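PDB 4IRF: malarial CLPB2 atpase/hsp101 protein, which probably works as a ClpB-type AAA+ ATPase in protein unfolding and translocation in the malaria parasite, and is represented here by its N-terminal cargo-binding domain. Local coordinates for residues A[116-121]-A[139-144]; A[36-41]-A[128-133]; A[42-47]-A[52-57]; A[17-22]-A[112-117]. All coordinates share one frame; numbering follows the deposited sequence. Where two conformers were deposited one is given.

Interaction 1: A[116-121]-A[139-144]; sequences HLLSGL and EAIKAI
Ile141 is the first residue of 139-144 to reach helix 114-121, and it does so with two separate branches. Its CD1 meets CD2 of Leu118 at 3.5 Å, methyl against methyl, and the two side chains cross at a slant. Ile141 was modelled in two conformers, so this contact describes one of them and the fit at this point should be taken with some caution. The other branch, CG2, lies across the CA-CB bond from its own backbone N (chi1 of CG1 -63°), which lays it against the backbone of Ser119: it is 4.0 Å from Ser119 CA and 4.1 Å from Ser119 CB. Ser119 therefore takes part through carbon, and its small side chain lets the isoleucine come up to the helix itself; here the CA atoms of Ser119 and Ile141 approach to 6.4 Å. One turn further on, Ile144 adds a lighter touch, with its CD1 4.2 Å from the same Leu118 CD2. That single methyl of Leu118 thus meets both isoleucines, which stand three residues apart on one face of their helix. Around this patch Leu136 packs on Ile141 and Asn57 on Ile144, while Leu145 continues the line of contacts on Ser119. The segment axes approach to 9.9 Å and run nearly antiparallel, at 161° between their directions. The result is a near-antiparallel helix pair, closed by buried aliphatic side chains, within the all-helical Clp amino-terminal domain.

Interaction 2: A[36-41]-A[128-133]; sequences KPIHIL and NEIFNE
Leu41 and Phe131 pack helix 37-46 against helix 125-133 in the core of the all-helical Clp amino-terminal domain. The close part is wholly apolar. Leu41 sends both methyls to one corner of the phenyl ring: CD1 is 3.7 Å from Phe131 CE1 and arrives at the ring edge, near its plane, while CD2 is 4.0 Å from the same CE1. The two side chains run past each other in opposite directions. Beside them Ile38 and Ile130 meet by their ends, CD1 to CD1 at 3.7 Å, and cross at about a right angle. In Ile38, CG1 stands opposite the backbone N (chi1 -175°), and a bend at the next bond brings CD1 to Ile130. The backbones themselves stay well apart, 11.8 Å between segment axes, so only these long side chains bridge the gap, with Leu64, Ile68 and Leu72 of helix 61-74 packing alongside. On the far flank of 128-133, Glu129, Asn132 and Glu133 are turned to solvent. At the start of the other helix, the backbone of Lys36 is tied to a side chain: its N donates to His39 ND1 at 3.1 Å, approaching 19° out of the imidazole plane.

Interaction 3: A[42-47]-A[52-57]; sequences SALAKS and TLFKEN
Phe54 sets one corner of its ring, CE2, against both the side chain of Leu44 and the backbone of Ala45. Leu44 CD2 is 3.6 Å from Phe54 CE2 and approaches the ring obliquely, the two side chains crossing at about a right angle. Ala45 behaves differently: its CA sits at the ring edge, close to the ring plane, 3.8 Å from Phe54 CE2, with its CB slightly further off. A methyl is all Ala45 has for a side chain, and this allows the phenyl ring to come down to the helix backbone. Leu64 of helix 61-74 and Leu118 of helix 114-121 also pack on the ring.

Two consecutive helices of the all-helical Clp amino-terminal domain meet here at a sharp corner, with Ser47 as the one residue between them: it both leaves helix 37-46 and is the N-cap of helix 48-56. Its side chain serves both: OG donates to Leu44 O at 2.7 Å, in the carbonyl plane and on a lone pair, and OG is also bonded to the backbone N of Gly50. Leu44 O takes a second bond from Ser47 N, so two donors of one residue grip it. At the far end of helix 48-56, Asn57 folds back to its own helix, ND2 reaching Leu53 O at 2.8 Å along a nearly straight N-H line of 171°.

Interaction 4: A[17-22]-A[112-117]; sequences INILNA and VDVEHL
The backbones of 17-22 and 112-117 come nearest at Ile19 and Val114, whose CA atoms lie 8.4 Å apart, a separation that the side chains of both residues fill. Ile19 CD1 sits over the fork of Val114, 3.7 Å from CG2 and 3.9 Å from CG1, the two side chains crossing at about a right angle. The other branch of Ile19, CG2, stands opposite the backbone N and touches Leu117 CD2 at 3.9 Å, while the leucine runs past it the opposite way. Leu20 CD2 is a looser neighbour of that same methyl of Leu117, at 4.4 Å. This apolar seam packs the start of helix 114-121 against helix 14-29, deep in the helical bundle of the Clp amino-terminal domain, with Ala43 and Leu44 of helix 37-46 adjoining it.

The turn into helix 114-121 is fixed by polar bonds. Asp113, at the N-cap position, gives its backbone N to His116 ND1 at 3.0 Å, in the plane of the imidazole and with an N-H angle of 164°. Asp113 OD1 meanwhile takes the backbone N of Val114 at 2.6 Å on its anti side, 21° out of the carboxylate plane; this bond to the very next residue is not a helix cap. Its other oxygen, OD2, forms salt bridges with Arg15 and Lys148, which would favour the buried carboxylate in its charged form. Glu115, also buried, shares Lys148 through OE1 and meets Tyr49 OH through OE2.

How the interactions relate
From the N terminus, 17-22 waits 89 residues for its partner 112-117, so interaction 4 closes a loop holding much of the domain. Interaction 2 opens inside that loop at 36-41 and closes after it at 128-133; the two therefore cross. Interaction 3 is the short-range contact across the turn between two successive helices, contained within both. Interaction 1 starts on helix 114-121, where interaction 4 ends, and crosses interaction 2 before closing at 139-144. Helix 114-121 lies at their meeting point: Leu118 packs on Phe131 of interaction 2 and Phe54 of interaction 3, and Leu117 on Ile40. Together they tie helices 14-29, 37-46, 48-56, 125-133 and 138-151 into one core.

Interaction 1: A[116-121]-A[139-144]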
# COMPACT_ATOMS: atom_id res chain seq x y z
N HIS A 116 1.91 -1.27 8.46
CA HIS A 116 0.64 -0.67 8.90
C HIS A 116 -0.15 -0.17 7.70
O HIS A 116 -1.37 -0.35 7.64
CB HIS A 116 0.93 0.44 9.91
CG HIS A 116 1.75 -0.05 11.07
ND1 HIS A 116 3.00 0.45 11.35
CD2 HIS A 116 1.51 -1.03 11.97
CE1 HIS A 116 3.49 -0.20 12.40
NE2 HIS A 116 2.61 -1.10 12.79
N LEU A 117 0.56 0.39 6.74
CA LEU A 117 -0.03 0.78 5.47
C LEU A 117 -0.55 -0.46 4.77
O LEU A 117 -1.68 -0.46 4.23
CB LEU A 117 1.02 1.53 4.63
CG LEU A 117 0.56 2.12 3.32
CD1 LEU A 117 -0.62 3.08 3.52
CD2 LEU A 117 1.73 2.85 2.72
N LEU A 118 0.22 -1.55 4.81
CA LEU A 118 -0.22 -2.80 4.20
C LEU A 118 -1.56 -3.24 4.82
O LEU A 118 -2.50 -3.62 4.10
CB LEU A 118 0.87 -3.89 4.31
CG LEU A 118 0.57 -5.16 3.52
CD1 LEU A 118 0.93 -5.00 2.07
CD2 LEU A 118 1.31 -6.33 4.14
N SER A 119 -1.68 -3.14 6.14
CA SER A 119 -2.89 -3.55 6.82
C SER A 119 -4.06 -2.67 6.36
O SER A 119 -5.16 -3.15 6.06
CB SER A 119 -2.70 -3.44 8.33
OG SER A 119 -3.89 -3.82 8.99
N GLY A 120 -3.80 -1.37 6.27
CA GLY A 120 -4.82 -0.44 5.81
C GLY A 120 -5.29 -0.71 4.39
O GLY A 120 -6.51 -0.72 4.09
N LEU A 121 -4.34 -1.00 3.52
CA LEU A 121 -4.66 -1.32 2.12
C LEU A 121 -5.55 -2.54 1.97
O LEU A 121 -6.34 -2.65 1.04
CB LEU A 121 -3.35 -1.53 1.36
CG LEU A 121 -2.58 -0.26 1.09
CD1 LEU A 121 -1.21 -0.65 0.52
CD2 LEU A 121 -3.36 0.67 0.10
N GLU A 139 -5.31 -13.07 8.29
CA GLU A 139 -4.56 -13.74 9.34
C GLU A 139 -3.06 -13.55 9.15
O GLU A 139 -2.33 -13.26 10.10
CB GLU A 139 -4.94 -15.22 9.37
N ALA A 140 -2.60 -13.67 7.90
CA ALA A 140 -1.19 -13.50 7.58
C ALA A 140 -0.74 -12.07 7.86
O ALA A 140 0.39 -11.82 8.32
CB ALA A 140 -0.92 -13.88 6.12
N ILE A 141 -1.63 -11.19 7.47
CA ILE A 141 -1.26 -9.71 7.73
C ILE A 141 -1.02 -9.32 9.32
O ILE A 141 -0.04 -8.77 9.86
CB ILE A 141 -2.33 -8.82 7.11
CG1 ILE A 141 -2.33 -9.03 5.60
CG2 ILE A 141 -2.08 -7.37 7.44
CD1 ILE A 141 -0.99 -8.82 5.02
N LYS A 142 -2.04 -9.84 10.03
CA LYS A 142 -1.95 -9.70 11.48
C LYS A 142 -0.66 -10.28 12.00
O LYS A 142 -0.03 -9.70 12.89
CB LYS A 142 -3.10 -10.45 12.14
CG LYS A 142 -4.40 -9.68 12.19
CD LYS A 142 -5.46 -10.55 12.84
CE LYS A 142 -6.52 -9.72 13.55
NZ LYS A 142 -7.20 -8.89 12.54
N ALA A 143 -0.26 -11.44 11.46
CA ALA A 143 0.98 -12.07 11.90
C ALA A 143 2.20 -11.23 11.57
O ALA A 143 3.11 -11.11 12.39
CB ALA A 143 1.09 -13.48 11.32
N ILE A 144 2.22 -10.63 10.36
CA ILE A 144 3.27 -9.69 10.02
C ILE A 144 3.33 -8.55 11.04
O ILE A 144 4.41 -8.15 11.49
CB ILE A 144 3.00 -9.09 8.63
CG1 ILE A 144 3.17 -10.17 7.56
CG2 ILE A 144 3.92 -7.91 8.39
CD1 ILE A 144 2.76 -9.73 6.16

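Interaction 2: A[36-41]-A[128-133]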
# COMPACT_ATOMS: atom_id res chain seq x y z
N LYS A 36 -5.63 6.28 -5.34
CA LYS A 36 -6.48 5.15 -4.99
C LYS A 36 -5.62 4.06 -4.30
O LYS A 36 -4.41 4.06 -4.47
CB LYS A 36 -7.06 4.54 -6.26
CG LYS A 36 -7.88 5.50 -7.09
CD LYS A 36 -9.13 5.82 -6.34
CE LYS A 36 -10.33 5.36 -7.16
NZ LYS A 36 -11.60 5.39 -6.36
N PRO A 37 -6.24 3.18 -3.52
CA PRO A 37 -5.41 2.16 -2.83
C PRO A 37 -4.58 1.30 -3.78
O PRO A 37 -3.40 1.08 -3.44
CB PRO A 37 -6.43 1.33 -2.08
CG PRO A 37 -7.53 2.35 -1.72
CD PRO A 37 -7.61 3.18 -3.00
N ILE A 38 -5.12 0.89 -4.93
CA ILE A 38 -4.33 0.10 -5.89
C ILE A 38 -3.06 0.82 -6.29
O ILE A 38 -2.01 0.19 -6.44
CB ILE A 38 -5.14 -0.31 -7.13
CG1 ILE A 38 -4.29 -1.25 -8.00
CG2 ILE A 38 -5.57 0.95 -7.91
CD1 ILE A 38 -3.89 -2.55 -7.25
N HIS A 39 -3.11 2.15 -6.42
CA HIS A 39 -1.91 2.91 -6.75
C HIS A 39 -0.87 2.87 -5.65
O HIS A 39 0.34 2.83 -5.93
CB HIS A 39 -2.25 4.36 -7.05
CG HIS A 39 -3.26 4.50 -8.13
ND1 HIS A 39 -4.37 5.33 -8.02
CD2 HIS A 39 -3.34 3.93 -9.35
CE1 HIS A 39 -5.09 5.22 -9.12
NE2 HIS A 39 -4.48 4.38 -9.95
N ILE A 40 -1.33 2.92 -4.40
CA ILE A 40 -0.44 2.83 -3.27
C ILE A 40 0.17 1.44 -3.21
O ILE A 40 1.37 1.33 -2.95
CB ILE A 40 -1.14 3.13 -1.96
CG1 ILE A 40 -1.63 4.59 -2.00
CG2 ILE A 40 -0.19 2.90 -0.79
CD1 ILE A 40 -2.32 4.99 -0.71
N LEU A 41 -0.66 0.42 -3.47
CA LEU A 41 -0.14 -0.99 -3.50
C LEU A 41 0.97 -1.14 -4.55
O LEU A 41 2.03 -1.73 -4.26
CB LEU A 41 -1.28 -1.99 -3.70
CG LEU A 41 -0.74 -3.42 -3.80
CD1 LEU A 41 0.01 -3.82 -2.56
CD2 LEU A 41 -1.85 -4.39 -4.10
N ASN A 128 -7.71 -6.18 -1.73
CA ASN A 128 -7.88 -7.39 -0.96
C ASN A 128 -8.09 -8.63 -1.85
O ASN A 128 -7.67 -9.73 -1.47
CB ASN A 128 -8.99 -7.30 0.06
CG ASN A 128 -8.76 -8.24 1.20
OD1 ASN A 128 -7.74 -8.15 1.87
ND2 ASN A 128 -9.68 -9.17 1.40
N GLU A 129 -8.70 -8.45 -3.01
CA GLU A 129 -8.82 -9.55 -3.99
C GLU A 129 -7.42 -10.01 -4.35
O GLU A 129 -7.09 -11.21 -4.32
CB GLU A 129 -9.63 -9.09 -5.21
CG GLU A 129 -11.15 -9.01 -4.92
CD GLU A 129 -11.98 -8.22 -5.94
OE1 GLU A 129 -11.43 -7.68 -6.93
OE2 GLU A 129 -13.22 -8.16 -5.74
N ILE A 130 -6.56 -9.05 -4.63
CA ILE A 130 -5.20 -9.37 -5.02
C ILE A 130 -4.46 -10.12 -3.91
O ILE A 130 -3.86 -11.18 -4.16
CB ILE A 130 -4.42 -8.12 -5.41
CG1 ILE A 130 -4.98 -7.56 -6.73
CG2 ILE A 130 -2.92 -8.43 -5.51
CD1 ILE A 130 -4.45 -6.20 -7.11
N PHE A 131 -4.50 -9.58 -2.69
CA PHE A 131 -3.88 -10.25 -1.54
C PHE A 131 -4.36 -11.70 -1.41
O PHE A 131 -3.56 -12.60 -1.18
CB PHE A 131 -4.18 -9.49 -0.24
CG PHE A 131 -3.38 -8.20 -0.08
CD1 PHE A 131 -2.41 -7.86 -0.99
CD2 PHE A 131 -3.62 -7.35 0.99
CE1 PHE A 131 -1.68 -6.67 -0.85
CE2 PHE A 131 -2.88 -6.16 1.17
CZ PHE A 131 -1.91 -5.82 0.23
N ASN A 132 -5.66 -11.93 -1.58
CA ASN A 132 -6.20 -13.27 -1.36
C ASN A 132 -5.75 -14.23 -2.46
O ASN A 132 -5.72 -15.44 -2.26
CB ASN A 132 -7.73 -13.24 -1.22
CG ASN A 132 -8.18 -13.03 0.23
OD1 ASN A 132 -7.54 -13.50 1.18
ND2 ASN A 132 -9.29 -12.33 0.39
N GLU A 133 -5.34 -13.67 -3.60
CA GLU A 133 -4.87 -14.49 -4.71
C GLU A 133 -3.39 -14.82 -4.64
O GLU A 133 -2.92 -15.77 -5.29
CB GLU A 133 -5.21 -13.84 -6.05
CG GLU A 133 -6.65 -14.06 -6.48
CD GLU A 133 -7.09 -15.51 -6.36
OE1 GLU A 133 -6.27 -16.43 -6.61
OE2 GLU A 133 -8.27 -15.74 -6.01

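Interaction 3: A[42-47]-A[52-57]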
# COMPACT_ATOMS: atom_id res chain seq x y z
N SER A 42 0.77 -0.57 -5.74
CA SER A 42 1.79 -0.64 -6.80
C SER A 42 3.11 -0.09 -6.27
O SER A 42 4.16 -0.73 -6.36
CB SER A 42 1.36 0.18 -8.02
OG SER A 42 2.36 0.17 -9.04
N ALA A 43 3.03 1.09 -5.64
CA ALA A 43 4.20 1.74 -5.04
C ALA A 43 4.86 0.93 -3.91
O ALA A 43 6.08 0.89 -3.76
CB ALA A 43 3.80 3.14 -4.54
N LEU A 44 4.03 0.31 -3.08
CA LEU A 44 4.52 -0.41 -1.91
C LEU A 44 5.27 -1.64 -2.41
O LEU A 44 6.42 -1.86 -2.01
CB LEU A 44 3.34 -0.76 -1.00
CG LEU A 44 3.72 -1.25 0.39
CD1 LEU A 44 2.67 -0.84 1.42
CD2 LEU A 44 3.80 -2.76 0.34
N ALA A 45 4.65 -2.36 -3.35
CA ALA A 45 5.24 -3.60 -3.90
C ALA A 45 6.62 -3.33 -4.50
O ALA A 45 7.53 -4.16 -4.41
CB ALA A 45 4.32 -4.22 -4.90
N LYS A 46 6.80 -2.15 -5.10
CA LYS A 46 8.07 -1.86 -5.77
C LYS A 46 9.11 -1.15 -4.90
O LYS A 46 10.28 -1.06 -5.27
CB LYS A 46 7.84 -1.10 -7.07
CG LYS A 46 7.55 0.38 -6.87
CD LYS A 46 7.77 1.13 -8.19
CE LYS A 46 7.20 2.54 -8.15
NZ LYS A 46 7.28 3.14 -9.53
N SER A 47 8.71 -0.66 -3.73
CA SER A 47 9.66 -0.01 -2.85
C SER A 47 10.70 -0.97 -2.29
O SER A 47 10.50 -2.20 -2.30
CB SER A 47 8.93 0.62 -1.66
OG SER A 47 8.37 -0.37 -0.83
N THR A 52 11.08 -6.28 -0.02
CA THR A 52 11.66 -7.18 0.98
C THR A 52 10.60 -7.81 1.88
O THR A 52 10.65 -9.00 2.19
CB THR A 52 12.63 -6.41 1.84
OG1 THR A 52 13.64 -5.84 1.00
CG2 THR A 52 13.26 -7.32 2.89
N LEU A 53 9.61 -7.01 2.29
CA LEU A 53 8.53 -7.55 3.10
C LEU A 53 7.78 -8.70 2.43
O LEU A 53 7.54 -9.74 3.05
CB LEU A 53 7.53 -6.43 3.46
CG LEU A 53 6.71 -6.83 4.69
CD1 LEU A 53 7.42 -6.36 5.96
CD2 LEU A 53 5.30 -6.29 4.61
N PHE A 54 7.42 -8.51 1.15
CA PHE A 54 6.66 -9.50 0.42
C PHE A 54 7.50 -10.75 0.21
O PHE A 54 6.98 -11.86 0.25
CB PHE A 54 6.23 -8.93 -0.93
CG PHE A 54 4.99 -8.07 -0.87
CD1 PHE A 54 3.83 -8.53 -0.28
CD2 PHE A 54 5.01 -6.79 -1.39
CE1 PHE A 54 2.69 -7.72 -0.21
CE2 PHE A 54 3.87 -5.97 -1.31
CZ PHE A 54 2.72 -6.44 -0.73
N LYS A 55 8.80 -10.55 -0.03
CA LYS A 55 9.73 -11.65 -0.25
C LYS A 55 9.73 -12.58 0.96
O LYS A 55 9.48 -13.79 0.83
CB LYS A 55 11.14 -11.11 -0.52
N GLU A 56 9.95 -12.00 2.14
CA GLU A 56 9.98 -12.76 3.39
C GLU A 56 8.70 -13.51 3.71
O GLU A 56 8.70 -14.44 4.52
CB GLU A 56 10.26 -11.82 4.54
CG GLU A 56 11.62 -11.17 4.48
CD GLU A 56 11.85 -10.31 5.69
OE1 GLU A 56 10.97 -10.32 6.58
OE2 GLU A 56 12.89 -9.63 5.76
N ASN A 57 7.61 -13.10 3.09
CA ASN A 57 6.33 -13.73 3.35
C ASN A 57 5.89 -14.62 2.21
O ASN A 57 4.71 -14.94 2.09
CB ASN A 57 5.30 -12.65 3.70
CG ASN A 57 5.50 -12.08 5.10
OD1 ASN A 57 5.00 -12.64 6.08
ND2 ASN A 57 6.24 -10.98 5.20

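Interaction 4: A[17-22]-A[112-117]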
# COMPACT_ATOMS: atom_id res chain seq x y z
N ILE A 17 5.83 7.73 3.63
CA ILE A 17 5.50 8.92 2.84
C ILE A 17 6.02 8.74 1.40
O ILE A 17 5.33 9.08 0.45
CB ILE A 17 6.20 10.15 3.43
CG1 ILE A 17 5.61 10.51 4.80
CG2 ILE A 17 6.04 11.35 2.52
CD1 ILE A 17 4.16 10.82 4.75
N ASN A 18 7.22 8.19 1.25
CA ASN A 18 7.77 7.97 -0.09
C ASN A 18 6.92 7.01 -0.93
O ASN A 18 6.76 7.20 -2.14
CB ASN A 18 9.22 7.49 -0.01
CG ASN A 18 10.17 8.57 0.50
OD1 ASN A 18 9.87 9.77 0.42
ND2 ASN A 18 11.32 8.15 1.03
N ILE A 19 6.39 5.98 -0.29
CA ILE A 19 5.46 5.09 -0.95
C ILE A 19 4.21 5.87 -1.39
O ILE A 19 3.73 5.70 -2.52
CB ILE A 19 5.04 3.89 -0.05
CG1 ILE A 19 6.16 2.85 -0.06
CG2 ILE A 19 3.83 3.19 -0.58
CD1 ILE A 19 6.12 1.94 1.13
N LEU A 20 3.66 6.68 -0.49
CA LEU A 20 2.48 7.48 -0.84
C LEU A 20 2.77 8.43 -2.00
O LEU A 20 1.98 8.52 -2.92
CB LEU A 20 2.02 8.27 0.38
CG LEU A 20 1.54 7.42 1.53
CD1 LEU A 20 1.24 8.34 2.74
CD2 LEU A 20 0.29 6.65 1.13
N ASN A 21 3.91 9.10 -1.98
CA ASN A 21 4.24 10.00 -3.08
C ASN A 21 4.51 9.26 -4.40
O ASN A 21 4.20 9.76 -5.49
CB ASN A 21 5.43 10.87 -2.72
CG ASN A 21 5.09 11.93 -1.69
OD1 ASN A 21 3.94 12.35 -1.59
ND2 ASN A 21 6.10 12.40 -0.94
N ALA A 22 5.11 8.08 -4.32
CA ALA A 22 5.28 7.28 -5.54
C ALA A 22 3.92 6.84 -6.05
O ALA A 22 3.68 6.70 -7.28
CB ALA A 22 6.19 6.06 -5.31
N VAL A 112 3.76 5.28 11.78
CA VAL A 112 3.10 4.45 10.80
C VAL A 112 4.15 3.94 9.79
O VAL A 112 4.76 4.72 9.09
CB VAL A 112 1.98 5.22 10.07
CG1 VAL A 112 1.24 4.31 9.11
CG2 VAL A 112 0.99 5.80 11.09
N ASP A 113 4.36 2.63 9.78
CA ASP A 113 5.35 2.00 8.90
C ASP A 113 4.65 1.29 7.75
O ASP A 113 3.43 1.26 7.64
CB ASP A 113 6.23 1.01 9.71
CG ASP A 113 7.62 0.83 9.11
OD1 ASP A 113 7.78 0.99 7.89
OD2 ASP A 113 8.56 0.51 9.87
N VAL A 114 5.45 0.68 6.88
CA VAL A 114 4.91 -0.00 5.72
C VAL A 114 3.95 -1.13 6.03
O VAL A 114 2.98 -1.32 5.31
CB VAL A 114 6.07 -0.51 4.81
CG1 VAL A 114 5.54 -1.10 3.55
CG2 VAL A 114 6.98 0.65 4.47
N GLU A 115 4.20 -1.90 7.10
CA GLU A 115 3.29 -2.99 7.45
C GLU A 115 1.92 -2.45 7.84
O GLU A 115 0.91 -3.11 7.64
CB GLU A 115 3.82 -3.77 8.66
CG GLU A 115 5.13 -4.54 8.37
CD GLU A 115 6.39 -3.70 8.53
OE1 GLU A 115 6.34 -2.45 8.61
OE2 GLU A 115 7.49 -4.33 8.58
N HIS A 116 1.91 -1.27 8.46
CA HIS A 116 0.64 -0.67 8.90
C HIS A 116 -0.15 -0.17 7.70
O HIS A 116 -1.37 -0.35 7.64
CB HIS A 116 0.93 0.44 9.91
CG HIS A 116 1.75 -0.05 11.07
ND1 HIS A 116 3.00 0.45 11.35
CD2 HIS A 116 1.51 -1.03 11.97
CE1 HIS A 116 3.49 -0.20 12.40
NE2 HIS A 116 2.61 -1.10 12.79
N LEU A 117 0.56 0.39 6.74
CA LEU A 117 -0.03 0.78 5.47
C LEU A 117 -0.55 -0.46 4.77
O LEU A 117 -1.68 -0.46 4.23
CB LEU A 117 1.02 1.53 4.63
CG LEU A 117 0.56 2.12 3.32
CD1 LEU A 117 -0.62 3.08 3.52
CD2 LEU A 117 1.73 2.85 2.72